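Local coordinates for protein cycloalternan-forming enzyme (Listeria monocytogenes serovar 1/2a, PDB 5F7U) that is a multidomain enzyme of glycosyl hydrolase family 31 whose TIM-barrel domain holds bound alpha-D-glucopyranose units and a magnesium ion, at residues M369-W374 with F660-S665; N413-A418 with T431-W436; L461-T466 with N473-M478; G504-F509 with N560-D565. The protein carries 1 engineered substitution. All coordinates share one frame; numbering follows the deposited sequence.

From the N terminus, residues 369-374 leave the first strand of the TIM barrel and meet residues 660-665, which follow the eighth; contact 1 thus closes a loop that spans most of the barrel domain. The other three contacts nest inside it, one after another, without crossing. Contact 2 closes a short loop between barrel strand 396-399 and helix 439-448. Contact 3, beyond barrel strand 452-457, folds a turn back onto helix 469-481. Contact 4 joins the region around strand 505-506 to helix 555-577. Contacts 2 and 3 touch through Ala418 and Asn473, while contacts 3 and 4 meet where strand 460-461 pairs with strand 505-506 and Met478 packs on it.

Contact 1 of 4, residues M369-W374 with F660-S665; sequences MSANEW and FHSEKS. With MG (magnesium ion), chain J; GLC (alpha-D-glucopyranose), chain F; GLC (alpha-D-glucopyranose), chain B; GLC (alpha-D-glucopyranose), chain C.
The closing seam of the family 31 TIM barrel runs here: strands 367-369 and 657-660, first and eighth, lie side by side in parallel, and the loops after them line the glycan pocket. At the strand ends Met369 and Phe660 point the same way. Met369 CA sits over one face of the Phe660 ring in a CH-pi contact, and Met369 CB meets Phe660 CZ at 3.5 Å; the sulfur stands obliquely beside the ring, a Met-aromatic contact. One residue on, Ser370 OG, anti to its backbone N, receives a weak, bent bond from His661 ND1 (2.7 Å, 119°). The firmer hold on the imidazole is at His661 NE2, which donates to O4 of alpha-D-glucopyranose F at 2.9 Å and also meets its O3; donation from both nitrogens would suggest a protonated ring. A straighter backbone bond, Asn372 N to Ser662 O (3.0 Å, 161°), ties the two loops together. Asn372 sends its CG anti to the backbone N, and ND2 donates to O5 of alpha-D-glucopyranose B (3.1 Å) as well as to Glu400. Glu663 OE2 accepts from O6 of alpha-D-glucopyranose C and also meets Tyr275, while OE1 takes Thr636 and the ammonium of Lys664. One water between the loops is held by four bonds, to Glu373 N, Glu373 OE1, Ser662 OG and Lys664 O; the Glu373 carboxylate is also bonded by Ser670 OG and Glu671 N. The type I turn Ala371-Trp374 closes through Trp374 N and Ala371 O; magnesium, completed by Asp375, Asp379 and three waters, is bound by Glu373 O at 2.2 Å.

Contact 2 of 4, residues N413-A418 with T431-W436; sequences NATYTA and TFNGKW. With GLC (alpha-D-glucopyranose), chain D.
Backbone bonds come first: Thr415 and Thr431 form a single antiparallel hydrogen-bonded pair, with Thr415 N to Thr431 O and Thr431 N to Thr415 O both at 2.9 Å and nearly straight. Side-chain amides extend this small bridge. Asn433 ND2 donates to Asn413 O (3.0 Å) and to Thr415 OG1 (3.3 Å), each acceptor lying close to the amide plane, so its two N-H groups hold the carboxamide flat between backbone and hydroxyl. In return Asn413 OD1 takes Lys435 N at 2.9 Å on a lone pair, almost straight at 171°. That amide belongs to the type II' turn Asn433-Trp436. One water accepts from both Asn413 ND2 and Lys435 NZ, linking the two side chains. Apolar contact is slight: Ala414 CB approaches the Phe432 ring obliquely, 3.9 Å from CD1. Tyr416, just past the bridge, makes the bonds to the sugar from this loop, with Glu469 and Gln470 completing the site. C2 of alpha-D-glucopyranose D lies over the centre of one face of its ring, the backbone N and O of Tyr416 bond the sugar hydroxyls, and Tyr416 OH meets O6 at 2.8 Å. The two bridged segments belong to the surface loop that follows barrel strand 396-399 and precedes helix 439-448 in the chain. Tyr416 and Ala418 pack against helix 469-481, Phe432 rests on Pro439, and Trp436 is covered by helices 439-448 and 377-389.

Contact 3 of 4, residues L461-T466 with N473-M478; sequences LKDDGT and NDEEYM
Two successive Asx turns shape the loop that joins strand 460-461 to helix 469-481 of the family 31 barrel domain, folding the chain back onto its own helix. Asp463 OD1 accepts from Gly465 N (3.0 Å), and Asp464 OD1 takes both Thr466 N and, on its syn lone pair, Thr466 OG1 at 2.6 Å. Leu461 carries the apolar part. Its CG, anti to the backbone N, together with an unusual chi2 of 133°, lays CD1 against Asp474 CB and CD2 against Glu475 CB (3.7 Å). Met478, with a fully extended chain, slides past it in the opposite direction and sets SD 3.9 Å from Leu461 CB. Beyond this lies a pair of carboxylates, from Asp463 and Glu475, whose chains cross at about a right angle with planes 50° apart. Arg494 forms salt bridges to both, NH1 to Asp463 OD2 and NH2 to Glu475 OE1, and probably offsets their repulsion; one acid may also be protonated. The distance between Asp463 OD2 and Glu475 OE2 is 2.8 Å.

Contact 4 of 4, residues G504-F509 with N560-D565; sequences GILLDF and NRYPTD
Tyr562 of helix 555-577, which follows the fourth strand of the TIM barrel, reaches across to the chain leaving strand 505-506 in the excursion between barrel strands three and four. Its side chain does most of the joining. CG is anti to the backbone N (chi1 -175°), with the ring turned roughly crosswise to the CA-CB bond, so the phenol stretches away from the helix and ends among Leu506, Leu507 and Phe509. The hydroxyl donates to Leu507 O at 2.7 Å, meeting a lone pair in the carbonyl plane while that oxygen lies near the plane of the ring; this bond holds the tip of the phenol in place, and the packing of Leu506 and Phe509 sets how the ring is turned. Leu506 has CG beside its backbone N and an otherwise extended chain, which lays CD1 over one face of the Tyr562 ring, 4.1 Å from the centroid and offset toward the rim, a CH-pi contact. Phe509, again with CG anti to the carbonyl carbon (chi1 -73°), stands obliquely to Tyr562, the ring planes 68° apart. Tyr562 OH approaches the edge of the Phe509 ring, 3.3 Å from Phe509 CD2. One face of Phe509 is covered over its centre by Leu507 CD1, with Leu507 CG anti to the backbone N and chi2 bent. Pro459 also touches Tyr562, and Tyr566 meets the Phe509 ring. A turn further along the helix, Asp565 keeps its CG beside its own backbone N, and Asp565 CB packs against Phe509 CB at 3.9 Å.

Contact 1 of 4, residues M369-W374 with F660-S665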
# COMPACT_ATOMS: atom_id res chain seq x y z
N MET A 369 17.34 2.34 -8.53
CA MET A 369 17.52 2.76 -9.94
C MET A 369 17.26 1.60 -10.88
O MET A 369 17.76 0.50 -10.67
CB MET A 369 18.95 3.23 -10.18
CG MET A 369 19.41 4.24 -9.13
SD MET A 369 20.79 5.25 -9.70
CE MET A 369 21.98 3.99 -10.16
N SER A 370 16.52 1.85 -11.95
CA SER A 370 16.13 0.78 -12.87
C SER A 370 15.89 1.40 -14.24
O SER A 370 15.47 2.55 -14.32
CB SER A 370 14.85 0.10 -12.36
OG SER A 370 14.40 -0.90 -13.27
N ALA A 371 16.13 0.62 -15.30
CA ALA A 371 15.77 1.00 -16.68
C ALA A 371 15.87 -0.24 -17.53
O ALA A 371 16.93 -0.89 -17.57
CB ALA A 371 16.69 2.10 -17.23
N ASN A 372 14.79 -0.56 -18.25
CA ASN A 372 14.83 -1.74 -19.09
C ASN A 372 15.94 -1.66 -20.14
O ASN A 372 16.48 -2.70 -20.54
CB ASN A 372 13.47 -1.99 -19.76
CG ASN A 372 13.42 -3.34 -20.44
OD1 ASN A 372 13.57 -3.44 -21.67
ND2 ASN A 372 13.23 -4.40 -19.65
N GLU A 373 16.28 -0.45 -20.57
CA GLU A 373 17.33 -0.26 -21.60
C GLU A 373 18.77 -0.63 -21.18
O GLU A 373 19.65 -0.75 -22.05
CB GLU A 373 17.29 1.16 -22.17
CG GLU A 373 17.72 2.26 -21.21
CD GLU A 373 17.38 3.64 -21.74
OE1 GLU A 373 16.18 4.00 -21.80
OE2 GLU A 373 18.34 4.38 -22.09
N TRP A 374 19.00 -0.77 -19.87
CA TRP A 374 20.32 -1.18 -19.38
C TRP A 374 20.51 -2.65 -19.70
O TRP A 374 19.85 -3.53 -19.11
CB TRP A 374 20.43 -0.92 -17.88
CG TRP A 374 20.34 0.53 -17.51
CD1 TRP A 374 20.52 1.62 -18.34
CD2 TRP A 374 20.09 1.05 -16.20
NE1 TRP A 374 20.36 2.79 -17.61
CE2 TRP A 374 20.12 2.46 -16.30
CE3 TRP A 374 19.83 0.45 -14.95
CZ2 TRP A 374 19.87 3.30 -15.20
CZ3 TRP A 374 19.60 1.30 -13.85
CH2 TRP A 374 19.63 2.69 -13.99
N PHE A 660 12.79 4.63 -9.53
CA PHE A 660 12.52 5.04 -10.93
C PHE A 660 12.76 3.89 -11.88
O PHE A 660 13.57 2.99 -11.58
CB PHE A 660 13.27 6.35 -11.37
CG PHE A 660 14.78 6.23 -11.47
CD1 PHE A 660 15.38 5.60 -12.58
CD2 PHE A 660 15.61 6.80 -10.49
CE1 PHE A 660 16.78 5.51 -12.68
CE2 PHE A 660 17.01 6.71 -10.58
CZ PHE A 660 17.59 6.08 -11.69
N HIS A 661 12.07 3.92 -13.01
CA HIS A 661 12.08 2.78 -13.94
C HIS A 661 11.58 3.26 -15.31
O HIS A 661 10.89 4.31 -15.42
CB HIS A 661 11.19 1.64 -13.38
CG HIS A 661 11.15 0.41 -14.23
ND1 HIS A 661 12.28 -0.18 -14.74
CD2 HIS A 661 10.10 -0.31 -14.70
CE1 HIS A 661 11.94 -1.23 -15.48
NE2 HIS A 661 10.62 -1.34 -15.46
N SER A 662 11.95 2.52 -16.36
CA SER A 662 11.49 2.83 -17.70
C SER A 662 11.29 1.56 -18.51
O SER A 662 12.04 0.60 -18.37
CB SER A 662 12.44 3.80 -18.42
OG SER A 662 13.77 3.29 -18.40
N GLU A 663 10.31 1.61 -19.41
CA GLU A 663 9.90 0.45 -20.20
C GLU A 663 10.79 0.09 -21.40
O GLU A 663 11.06 -1.10 -21.66
CB GLU A 663 8.49 0.71 -20.72
CG GLU A 663 7.94 -0.46 -21.51
CD GLU A 663 6.60 -0.16 -22.14
OE1 GLU A 663 6.51 0.80 -22.96
OE2 GLU A 663 5.66 -0.90 -21.82
N LYS A 664 11.20 1.09 -22.18
CA LYS A 664 11.72 0.81 -23.54
C LYS A 664 13.08 0.11 -23.51
O LYS A 664 13.93 0.40 -22.67
CB LYS A 664 11.77 2.08 -24.39
CG LYS A 664 10.41 2.74 -24.66
CD LYS A 664 9.45 1.81 -25.40
CE LYS A 664 8.20 2.56 -25.84
NZ LYS A 664 6.95 1.82 -25.50
N SER A 665 13.25 -0.84 -24.42
CA SER A 665 14.43 -1.72 -24.37
C SER A 665 15.67 -1.15 -25.07
O SER A 665 16.78 -1.47 -24.68
CB SER A 665 14.10 -3.10 -24.93
OG SER A 665 13.73 -3.00 -26.30
MG MG J . 21.30 -0.55 -23.48
C1 GLC F . 6.74 -6.08 -17.17
C2 GLC F . 7.00 -5.19 -15.93
C3 GLC F . 7.91 -3.99 -16.24
C4 GLC F . 9.20 -4.46 -16.93
C5 GLC F . 8.91 -5.48 -18.04
C6 GLC F . 10.16 -6.10 -18.64
O2 GLC F . 5.76 -4.84 -15.30
O3 GLC F . 8.26 -3.27 -15.05
O4 GLC F . 9.91 -3.34 -17.49
O5 GLC F . 8.02 -6.54 -17.64
O6 GLC F . 9.72 -6.87 -19.77
C1 GLC B . 10.58 -6.65 -20.92
C2 GLC B . 10.02 -7.40 -22.14
C3 GLC B . 10.31 -8.91 -22.04
C4 GLC B . 11.78 -9.18 -21.77
C5 GLC B . 12.18 -8.42 -20.49
C6 GLC B . 13.61 -8.65 -20.03
O2 GLC B . 8.61 -7.22 -22.23
O3 GLC B . 9.91 -9.56 -23.25
O4 GLC B . 11.98 -10.59 -21.62
O5 GLC B . 11.95 -7.01 -20.68
O6 GLC B . 14.50 -8.02 -20.96
C1 GLC C . 3.53 -6.41 -21.54
C2 GLC C . 3.52 -7.38 -20.34
C3 GLC C . 4.02 -6.70 -19.06
C4 GLC C . 5.44 -6.15 -19.26
C5 GLC C . 5.40 -5.21 -20.49
C6 GLC C . 6.76 -4.65 -20.88
O1 GLC C . 2.50 -5.43 -21.39
O2 GLC C . 2.19 -7.85 -20.14
O3 GLC C . 3.96 -7.63 -17.98
O4 GLC C . 5.89 -5.39 -18.11
O5 GLC C . 4.81 -5.78 -21.68
O6 GLC C . 6.72 -3.29 -20.45
O HOH W 1 14.50 4.43 -15.99
O HOH W 2 14.52 2.16 -20.58
O HOH W 3 19.62 -1.10 -24.99
O HOH W 4 21.14 1.76 -23.19
O HOH W 5 22.95 -0.03 -24.83

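Contact 2 of 4, residues N413-A418 with T431-W436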
# COMPACT_ATOMS: atom_id res chain seq x y z
N ASN A 413 24.73 -13.52 -23.94
CA ASN A 413 25.98 -13.77 -24.68
C ASN A 413 26.93 -14.80 -24.04
O ASN A 413 28.00 -15.08 -24.62
CB ASN A 413 26.79 -12.47 -24.98
CG ASN A 413 26.00 -11.38 -25.69
OD1 ASN A 413 26.35 -10.21 -25.55
ND2 ASN A 413 24.97 -11.74 -26.46
N ALA A 414 26.56 -15.37 -22.90
CA ALA A 414 27.41 -16.40 -22.26
C ALA A 414 27.38 -17.69 -23.07
O ALA A 414 26.33 -18.10 -23.57
CB ALA A 414 26.97 -16.67 -20.82
N THR A 415 28.55 -18.30 -23.22
CA THR A 415 28.63 -19.60 -23.89
C THR A 415 29.00 -20.66 -22.87
O THR A 415 29.53 -20.33 -21.80
CB THR A 415 29.62 -19.58 -25.08
OG1 THR A 415 30.92 -19.17 -24.63
CG2 THR A 415 29.12 -18.62 -26.17
N TYR A 416 28.68 -21.92 -23.18
CA TYR A 416 28.75 -23.05 -22.23
C TYR A 416 28.40 -24.36 -22.96
O TYR A 416 27.79 -24.33 -24.04
CB TYR A 416 27.75 -22.85 -21.07
CG TYR A 416 26.34 -22.58 -21.56
CD1 TYR A 416 25.45 -23.64 -21.83
CD2 TYR A 416 25.89 -21.27 -21.79
CE1 TYR A 416 24.16 -23.39 -22.30
CE2 TYR A 416 24.60 -21.02 -22.25
CZ TYR A 416 23.75 -22.08 -22.51
OH TYR A 416 22.48 -21.83 -22.96
N THR A 417 28.76 -25.49 -22.37
CA THR A 417 28.26 -26.77 -22.83
C THR A 417 26.89 -26.97 -22.19
O THR A 417 26.76 -26.92 -20.95
CB THR A 417 29.23 -27.91 -22.48
OG1 THR A 417 30.48 -27.65 -23.12
CG2 THR A 417 28.70 -29.28 -22.96
N ALA A 418 25.87 -27.15 -23.03
CA ALA A 418 24.50 -27.32 -22.54
C ALA A 418 24.39 -28.54 -21.63
O ALA A 418 25.11 -29.54 -21.83
CB ALA A 418 23.52 -27.42 -23.69
N THR A 431 31.64 -19.22 -20.23
CA THR A 431 32.55 -18.25 -20.82
C THR A 431 31.72 -16.99 -21.07
O THR A 431 30.74 -17.01 -21.82
CB THR A 431 33.15 -18.79 -22.14
OG1 THR A 431 33.84 -20.01 -21.88
CG2 THR A 431 34.12 -17.80 -22.78
N PHE A 432 32.11 -15.90 -20.42
CA PHE A 432 31.33 -14.66 -20.51
C PHE A 432 31.84 -13.77 -21.63
O PHE A 432 33.04 -13.58 -21.76
CB PHE A 432 31.28 -13.97 -19.15
CG PHE A 432 30.53 -14.76 -18.12
CD1 PHE A 432 29.14 -14.88 -18.18
CD2 PHE A 432 31.21 -15.42 -17.08
CE1 PHE A 432 28.43 -15.61 -17.23
CE2 PHE A 432 30.51 -16.15 -16.13
CZ PHE A 432 29.13 -16.24 -16.20
N ASN A 433 30.92 -13.28 -22.46
CA ASN A 433 31.25 -12.61 -23.71
C ASN A 433 30.41 -11.35 -23.90
O ASN A 433 29.39 -11.16 -23.22
CB ASN A 433 30.97 -13.53 -24.91
CG ASN A 433 31.64 -14.89 -24.81
OD1 ASN A 433 32.86 -15.01 -24.96
ND2 ASN A 433 30.84 -15.92 -24.60
N GLY A 434 30.83 -10.52 -24.85
CA GLY A 434 29.97 -9.48 -25.42
C GLY A 434 29.49 -8.48 -24.40
O GLY A 434 30.28 -7.76 -23.82
N LYS A 435 28.18 -8.45 -24.16
CA LYS A 435 27.56 -7.46 -23.28
C LYS A 435 27.89 -7.63 -21.80
O LYS A 435 27.82 -6.66 -21.03
CB LYS A 435 26.04 -7.44 -23.50
CG LYS A 435 25.68 -6.95 -24.90
CD LYS A 435 24.21 -7.19 -25.24
CE LYS A 435 23.95 -6.75 -26.67
NZ LYS A 435 22.66 -7.29 -27.18
N TRP A 436 28.28 -8.85 -21.42
CA TRP A 436 28.57 -9.17 -20.02
C TRP A 436 29.81 -10.03 -19.96
O TRP A 436 29.71 -11.25 -19.92
CB TRP A 436 27.41 -9.90 -19.36
CG TRP A 436 26.10 -9.22 -19.50
CD1 TRP A 436 25.11 -9.54 -20.39
CD2 TRP A 436 25.63 -8.09 -18.77
NE1 TRP A 436 24.04 -8.69 -20.23
CE2 TRP A 436 24.34 -7.78 -19.26
CE3 TRP A 436 26.17 -7.29 -17.73
CZ2 TRP A 436 23.57 -6.73 -18.75
CZ3 TRP A 436 25.40 -6.24 -17.22
CH2 TRP A 436 24.12 -5.97 -17.73
C1 GLC D . 25.01 -21.09 -25.85
C2 GLC D . 25.90 -22.34 -25.76
C3 GLC D . 25.50 -23.39 -26.80
C4 GLC D . 24.01 -23.71 -26.72
C5 GLC D . 23.17 -22.43 -26.79
C6 GLC D . 21.70 -22.73 -26.51
O2 GLC D . 27.28 -21.98 -25.94
O3 GLC D . 26.25 -24.60 -26.58
O4 GLC D . 23.65 -24.58 -27.80
O5 GLC D . 23.62 -21.47 -25.82
O6 GLC D . 21.57 -23.26 -25.18
O HOH W 6 23.27 -9.78 -28.20

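Contact 3 of 4, residues L461-T466 with N473-M478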
# COMPACT_ATOMS: atom_id res chain seq x y z
N LEU A 461 8.61 -21.15 -17.89
CA LEU A 461 9.65 -21.54 -18.83
C LEU A 461 9.16 -21.17 -20.22
O LEU A 461 8.12 -21.68 -20.68
CB LEU A 461 9.94 -23.04 -18.74
CG LEU A 461 11.05 -23.55 -19.66
CD1 LEU A 461 12.00 -24.45 -18.87
CD2 LEU A 461 10.49 -24.28 -20.86
N LYS A 462 9.90 -20.27 -20.87
CA LYS A 462 9.50 -19.70 -22.15
C LYS A 462 9.51 -20.78 -23.22
O LYS A 462 10.44 -21.58 -23.29
CB LYS A 462 10.44 -18.55 -22.52
CG LYS A 462 10.27 -18.06 -23.94
CD LYS A 462 11.52 -17.38 -24.44
CE LYS A 462 11.50 -17.28 -25.95
NZ LYS A 462 12.55 -16.33 -26.40
N ASP A 463 8.45 -20.83 -24.03
CA ASP A 463 8.44 -21.71 -25.19
C ASP A 463 7.70 -21.04 -26.34
O ASP A 463 6.48 -21.11 -26.42
CB ASP A 463 7.84 -23.09 -24.87
CG ASP A 463 7.92 -24.07 -26.04
OD1 ASP A 463 8.41 -23.71 -27.13
OD2 ASP A 463 7.47 -25.22 -25.87
N ASP A 464 8.46 -20.41 -27.23
CA ASP A 464 7.87 -19.77 -28.41
C ASP A 464 8.06 -20.57 -29.70
O ASP A 464 7.97 -20.02 -30.80
CB ASP A 464 8.41 -18.35 -28.55
CG ASP A 464 9.90 -18.32 -28.85
OD1 ASP A 464 10.58 -19.36 -28.74
OD2 ASP A 464 10.39 -17.23 -29.19
N GLY A 465 8.35 -21.86 -29.55
CA GLY A 465 8.51 -22.74 -30.70
C GLY A 465 9.85 -22.64 -31.42
O GLY A 465 10.10 -23.44 -32.30
N THR A 466 10.69 -21.68 -31.05
CA THR A 466 12.07 -21.61 -31.56
C THR A 466 12.95 -22.69 -30.91
O THR A 466 12.67 -23.13 -29.78
CB THR A 466 12.73 -20.23 -31.36
OG1 THR A 466 12.76 -19.89 -29.96
CG2 THR A 466 11.99 -19.12 -32.12
N ASN A 473 16.25 -28.62 -23.47
CA ASN A 473 16.66 -29.58 -22.44
C ASN A 473 15.87 -29.43 -21.13
O ASN A 473 15.32 -30.41 -20.60
CB ASN A 473 18.17 -29.46 -22.15
CG ASN A 473 19.05 -29.94 -23.29
OD1 ASN A 473 18.59 -30.50 -24.29
ND2 ASN A 473 20.35 -29.69 -23.16
N ASP A 474 15.79 -28.19 -20.63
CA ASP A 474 15.07 -27.90 -19.40
C ASP A 474 13.59 -28.24 -19.50
O ASP A 474 13.01 -28.77 -18.55
CB ASP A 474 15.24 -26.42 -19.02
CG ASP A 474 16.65 -26.09 -18.56
OD1 ASP A 474 17.51 -26.99 -18.45
OD2 ASP A 474 16.91 -24.89 -18.29
N GLU A 475 12.99 -27.95 -20.66
CA GLU A 475 11.58 -28.23 -20.89
C GLU A 475 11.29 -29.73 -20.83
O GLU A 475 10.33 -30.15 -20.18
CB GLU A 475 11.11 -27.66 -22.22
CG GLU A 475 9.61 -27.83 -22.39
CD GLU A 475 9.05 -27.21 -23.64
OE1 GLU A 475 8.26 -27.90 -24.32
OE2 GLU A 475 9.39 -26.06 -23.94
N GLU A 476 12.11 -30.52 -21.52
CA GLU A 476 11.93 -31.97 -21.51
C GLU A 476 12.00 -32.54 -20.09
O GLU A 476 11.16 -33.35 -19.72
CB GLU A 476 12.96 -32.64 -22.43
CG GLU A 476 12.70 -34.13 -22.65
CD GLU A 476 13.57 -34.73 -23.75
OE1 GLU A 476 14.22 -33.96 -24.50
OE2 GLU A 476 13.59 -35.98 -23.87
N TYR A 477 12.97 -32.07 -19.31
CA TYR A 477 13.12 -32.47 -17.91
C TYR A 477 11.91 -32.06 -17.05
O TYR A 477 11.37 -32.87 -16.30
CB TYR A 477 14.41 -31.89 -17.31
CG TYR A 477 14.67 -32.32 -15.87
CD1 TYR A 477 15.00 -33.65 -15.56
CD2 TYR A 477 14.58 -31.39 -14.82
CE1 TYR A 477 15.24 -34.04 -14.25
CE2 TYR A 477 14.81 -31.78 -13.50
CZ TYR A 477 15.14 -33.10 -13.22
OH TYR A 477 15.37 -33.50 -11.93
N MET A 478 11.52 -30.79 -17.18
CA MET A 478 10.40 -30.22 -16.44
C MET A 478 9.12 -31.04 -16.64
O MET A 478 8.45 -31.38 -15.67
CB MET A 478 10.21 -28.77 -16.87
CG MET A 478 9.21 -27.99 -16.05
SD MET A 478 9.16 -26.33 -16.75
CE MET A 478 7.96 -25.58 -15.66

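Contact 4 of 4, residues G504-F509 with N560-D565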
# COMPACT_ATOMS: atom_id res chain seq x y z
N GLY A 504 4.15 -20.79 -22.91
CA GLY A 504 5.16 -21.11 -21.90
C GLY A 504 4.59 -22.04 -20.84
O GLY A 504 3.38 -22.06 -20.60
N ILE A 505 5.47 -22.77 -20.17
CA ILE A 505 5.06 -23.72 -19.16
C ILE A 505 5.32 -23.13 -17.77
O ILE A 505 6.46 -22.82 -17.41
CB ILE A 505 5.79 -25.08 -19.35
CG1 ILE A 505 5.50 -25.65 -20.75
CG2 ILE A 505 5.37 -26.08 -18.28
CD1 ILE A 505 6.36 -26.84 -21.14
N LEU A 506 4.26 -22.95 -16.99
CA LEU A 506 4.43 -22.47 -15.61
C LEU A 506 5.09 -23.51 -14.72
O LEU A 506 4.79 -24.70 -14.82
CB LEU A 506 3.09 -22.10 -14.99
CG LEU A 506 2.34 -20.86 -15.46
CD1 LEU A 506 1.18 -20.66 -14.49
CD2 LEU A 506 3.26 -19.64 -15.42
N LEU A 507 6.01 -23.06 -13.86
CA LEU A 507 6.55 -23.91 -12.81
C LEU A 507 5.49 -24.06 -11.73
O LEU A 507 4.90 -23.07 -11.29
CB LEU A 507 7.85 -23.31 -12.24
CG LEU A 507 8.74 -24.12 -11.29
CD1 LEU A 507 8.23 -24.17 -9.85
CD2 LEU A 507 9.02 -25.52 -11.84
N ASP A 508 5.22 -25.29 -11.32
CA ASP A 508 4.26 -25.49 -10.25
C ASP A 508 4.88 -25.19 -8.89
O ASP A 508 5.53 -26.07 -8.29
CB ASP A 508 3.69 -26.92 -10.30
CG ASP A 508 2.67 -27.20 -9.20
OD1 ASP A 508 2.40 -26.30 -8.34
OD2 ASP A 508 2.11 -28.32 -9.21
N PHE A 509 4.67 -23.97 -8.39
CA PHE A 509 5.24 -23.54 -7.11
C PHE A 509 4.63 -24.22 -5.88
O PHE A 509 5.13 -24.04 -4.77
CB PHE A 509 5.30 -22.00 -6.99
CG PHE A 509 6.37 -21.41 -7.84
CD1 PHE A 509 7.69 -21.34 -7.38
CD2 PHE A 509 6.09 -20.98 -9.15
CE1 PHE A 509 8.70 -20.82 -8.19
CE2 PHE A 509 7.09 -20.46 -9.95
CZ PHE A 509 8.41 -20.39 -9.47
N ASN A 560 -5.53 -16.90 -7.90
CA ASN A 560 -5.11 -15.79 -7.04
C ASN A 560 -3.90 -16.15 -6.17
O ASN A 560 -3.08 -15.28 -5.84
CB ASN A 560 -6.27 -15.31 -6.15
CG ASN A 560 -7.38 -14.64 -6.95
OD1 ASN A 560 -7.20 -14.26 -8.12
ND2 ASN A 560 -8.54 -14.45 -6.32
N ARG A 561 -3.81 -17.42 -5.81
CA ARG A 561 -2.75 -17.93 -4.93
C ARG A 561 -1.40 -18.07 -5.61
O ARG A 561 -0.36 -17.81 -5.00
CB ARG A 561 -3.20 -19.27 -4.29
CG ARG A 561 -2.17 -19.97 -3.38
CD ARG A 561 -1.59 -19.06 -2.28
NE ARG A 561 -2.64 -18.43 -1.48
CZ ARG A 561 -2.44 -17.42 -0.64
NH1 ARG A 561 -1.22 -16.89 -0.50
NH2 ARG A 561 -3.46 -16.93 0.04
N TYR A 562 -1.42 -18.52 -6.86
CA TYR A 562 -0.19 -18.79 -7.61
C TYR A 562 0.87 -17.69 -7.52
O TYR A 562 2.04 -18.00 -7.20
CB TYR A 562 -0.51 -19.12 -9.07
CG TYR A 562 0.74 -19.51 -9.83
CD1 TYR A 562 1.20 -20.84 -9.82
CD2 TYR A 562 1.47 -18.56 -10.57
CE1 TYR A 562 2.37 -21.19 -10.49
CE2 TYR A 562 2.63 -18.91 -11.25
CZ TYR A 562 3.07 -20.22 -11.22
OH TYR A 562 4.22 -20.57 -11.89
N PRO A 563 0.50 -16.40 -7.79
CA PRO A 563 1.58 -15.40 -7.71
C PRO A 563 2.27 -15.33 -6.36
O PRO A 563 3.50 -15.13 -6.32
CB PRO A 563 0.86 -14.07 -8.04
CG PRO A 563 -0.62 -14.38 -7.84
CD PRO A 563 -0.74 -15.79 -8.33
N THR A 564 1.52 -15.47 -5.26
CA THR A 564 2.12 -15.45 -3.92
C THR A 564 2.95 -16.70 -3.63
O THR A 564 3.99 -16.60 -2.97
CB THR A 564 1.06 -15.10 -2.87
OG1 THR A 564 0.58 -13.80 -3.19
CG2 THR A 564 1.64 -15.03 -1.44
N ASP A 565 2.55 -17.85 -4.16
CA ASP A 565 3.40 -19.04 -4.04
C ASP A 565 4.73 -18.83 -4.76
O ASP A 565 5.80 -19.17 -4.23
CB ASP A 565 2.68 -20.27 -4.61
CG ASP A 565 1.63 -20.83 -3.67
OD1 ASP A 565 1.59 -20.46 -2.47
OD2 ASP A 565 0.85 -21.70 -4.13